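Local structure of 7,8-dihydro-6-hydroxymethylpterin pyrophosphokinase-dihydropteroate synthase (Plasmodium falciparum, 6JWY) at residues G46-T51 with L166-K171. The protein probably catalyses two successive steps of folate biosynthesis, the ATP-dependent pyrophosphorylation of 6-hydroxymethyl-7,8-dihydropterin and the coupling of its product to 4-aminobenzoate to give 7,8-dihydropteroate. The protein carries 1 engineered substitution. Numbering follows the deposited sequence.
With CA (calcium ion), chain H.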
loop_
_atom_site.group_PDB
_atom_site.type_symbol
_atom_site.label_atom_id
_atom_site.label_comp_id
_atom_site.label_asym_id
_atom_site.label_seq_id
_atom_site.Cartn_x
_atom_site.Cartn_y
_atom_site.Cartn_z
ATOM N N GLY A 46 27.678 -30.008 -20.712
ATOM C CA GLY A 46 26.929 -29.656 -21.912
ATOM C C GLY A 46 26.558 -28.173 -21.940
ATOM O O GLY A 46 27.376 -27.324 -21.582
ATOM N N LYS A 47 25.317 -27.882 -22.365
ATOM C CA LYS A 47 24.823 -26.520 -22.513
ATOM C C LYS A 47 23.711 -26.266 -21.501
ATOM O O LYS A 47 22.726 -27.008 -21.464
ATOM C CB LYS A 47 24.269 -26.247 -23.920
ATOM C CG LYS A 47 24.045 -24.760 -24.179
ATOM C CD LYS A 47 23.566 -24.353 -25.566
ATOM C CE LYS A 47 23.421 -22.853 -25.745
ATOM N NZ LYS A 47 24.610 -22.110 -25.225
ATOM N N ILE A 48 23.865 -25.200 -20.713
ATOM C CA ILE A 48 22.814 -24.787 -19.802
ATOM C C ILE A 48 21.725 -24.088 -20.610
ATOM O O ILE A 48 21.989 -23.072 -21.248
ATOM C CB ILE A 48 23.374 -23.892 -18.682
ATOM C CG1 ILE A 48 24.331 -24.680 -17.787
ATOM C CG2 ILE A 48 22.243 -23.265 -17.870
ATOM C CD1 ILE A 48 24.829 -23.913 -16.578
ATOM N N ILE A 49 20.498 -24.627 -20.579
ATOM C CA ILE A 49 19.434 -24.064 -21.396
ATOM C C ILE A 49 18.247 -23.663 -20.530
ATOM O O ILE A 49 17.260 -23.188 -21.050
ATOM C CB ILE A 49 19.032 -25.022 -22.543
ATOM C CG1 ILE A 49 18.489 -26.355 -22.006
ATOM C CG2 ILE A 49 20.208 -25.210 -23.497
ATOM C CD1 ILE A 49 17.947 -27.310 -23.066
ATOM N N ASN A 50 18.335 -23.832 -19.209
ATOM C CA ASN A 50 17.327 -23.265 -18.321
ATOM C C ASN A 50 17.904 -23.178 -16.909
ATOM O O ASN A 50 18.830 -23.907 -16.554
ATOM C CB ASN A 50 16.004 -24.034 -18.402
ATOM C CG ASN A 50 14.780 -23.199 -18.086
ATOM O OD1 ASN A 50 14.857 -22.225 -17.333
ATOM N ND2 ASN A 50 13.626 -23.614 -18.596
ATOM N N THR A 51 17.390 -22.236 -16.122
ATOM C CA THR A 51 17.740 -22.137 -14.719
ATOM C C THR A 51 16.532 -21.593 -13.974
ATOM O O THR A 51 15.681 -20.935 -14.579
ATOM C CB THR A 51 18.897 -21.162 -14.469
ATOM O OG1 THR A 51 18.664 -19.972 -15.228
ATOM C CG2 THR A 51 20.266 -21.726 -14.770
ATOM N N LEU A 166 19.098 -23.868 -6.376
ATOM C CA LEU A 166 19.025 -23.488 -7.775
ATOM C C LEU A 166 18.851 -24.751 -8.613
ATOM O O LEU A 166 19.534 -25.736 -8.346
ATOM C CB LEU A 166 20.370 -22.827 -8.097
ATOM C CG LEU A 166 20.562 -22.447 -9.557
ATOM C CD1 LEU A 166 19.350 -21.670 -10.031
ATOM C CD2 LEU A 166 21.814 -21.611 -9.721
ATOM N N THR A 167 17.947 -24.734 -9.600
ATOM C CA THR A 167 17.934 -25.827 -10.570
ATOM C C THR A 167 18.359 -25.339 -11.958
ATOM O O THR A 167 18.308 -24.147 -12.255
ATOM C CB THR A 167 16.575 -26.530 -10.697
ATOM O OG1 THR A 167 15.571 -25.577 -11.035
ATOM C CG2 THR A 167 16.180 -27.330 -9.478
ATOM N N VAL A 168 18.709 -26.303 -12.817
ATOM C CA VAL A 168 19.384 -26.065 -14.090
ATOM C C VAL A 168 18.871 -27.116 -15.069
ATOM O O VAL A 168 18.728 -28.279 -14.709
ATOM C CB VAL A 168 20.913 -26.222 -13.925
ATOM C CG1 VAL A 168 21.658 -25.959 -15.208
ATOM C CG2 VAL A 168 21.477 -25.337 -12.834
ATOM N N VAL A 169 18.623 -26.727 -16.314
ATOM C CA VAL A 169 18.472 -27.731 -17.351
ATOM C C VAL A 169 19.720 -27.727 -18.235
ATOM O O VAL A 169 20.166 -26.669 -18.700
ATOM C CB VAL A 169 17.180 -27.537 -18.164
ATOM C CG1 VAL A 169 17.032 -28.579 -19.270
ATOM C CG2 VAL A 169 15.969 -27.547 -17.255
ATOM N N VAL A 170 20.271 -28.932 -18.449
ATOM C CA VAL A 170 21.445 -29.098 -19.287
ATOM C C VAL A 170 21.045 -29.905 -20.519
ATOM O O VAL A 170 20.402 -30.941 -20.378
ATOM C CB VAL A 170 22.601 -29.770 -18.519
ATOM C CG1 VAL A 170 23.934 -29.558 -19.230
ATOM C CG2 VAL A 170 22.680 -29.254 -17.094
ATOM N N LYS A 171 21.390 -29.390 -21.714
ATOM C CA LYS A 171 21.495 -30.211 -22.912
ATOM C C LYS A 171 22.894 -30.823 -22.896
ATOM O O LYS A 171 23.871 -30.104 -23.072
ATOM C CB LYS A 171 21.297 -29.373 -24.180
ATOM C CG LYS A 171 21.034 -30.140 -25.466
ATOM C CD LYS A 171 21.450 -29.384 -26.712
ATOM C CE LYS A 171 20.321 -28.634 -27.390
ATOM N NZ LYS A 171 20.793 -27.422 -28.100
HETATM CA CA CA H . 29.146 -25.913 -22.731
HETATM O O HOH W 1 27.324 -26.569 -24.636
#
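Val169 O accepts two successive amides of the facing strand: Ile49 N at 2.8 Å in a nearly straight bond, and Asn50 N at 3.4 Å in a weak one. Two residues thus oppose one, the definition of a classic beta bulge, and the antiparallel register slips by one between Ile48–Val170 and Asn50–Val169. Val169 N closes the bulge by reaching Asn50 O (2.8 Å) from well above the carbonyl plane. Before it, Lys47 and Lys171 form a regular pair, Lys47 N to Lys171 O and Lys171 N to Lys47 O, each 2.7 Å.

Ile49, with CG1 between its backbone N and carbonyl carbon (chi1 62°), lays CG1 obliquely across Val169 CG1 at 3.8 Å and sets CD1 near Lys171 CB, whereas CB of Asn50 lies against Val169 CG2. On the other face Ile48 CG2 touches Val168 CG1 at 3.8 Å, and both side chains rest on Leu38 of helix 30-44. Asn50 ND2 bonds to Tyr110 OH, while OD1 accepts from Arg569 NH2 and, weakly, from Thr51 N.

Gly46, at a positive phi just after helix 30-44, binds calcium through its O at 2.5 Å, alongside Glu42 O and Glu99 OE2. In this central pair of the HPPK sheet, the bulge therefore keeps both neighbouring amides bonded to one carbonyl, and Gly46 O ties the strand start to the metal.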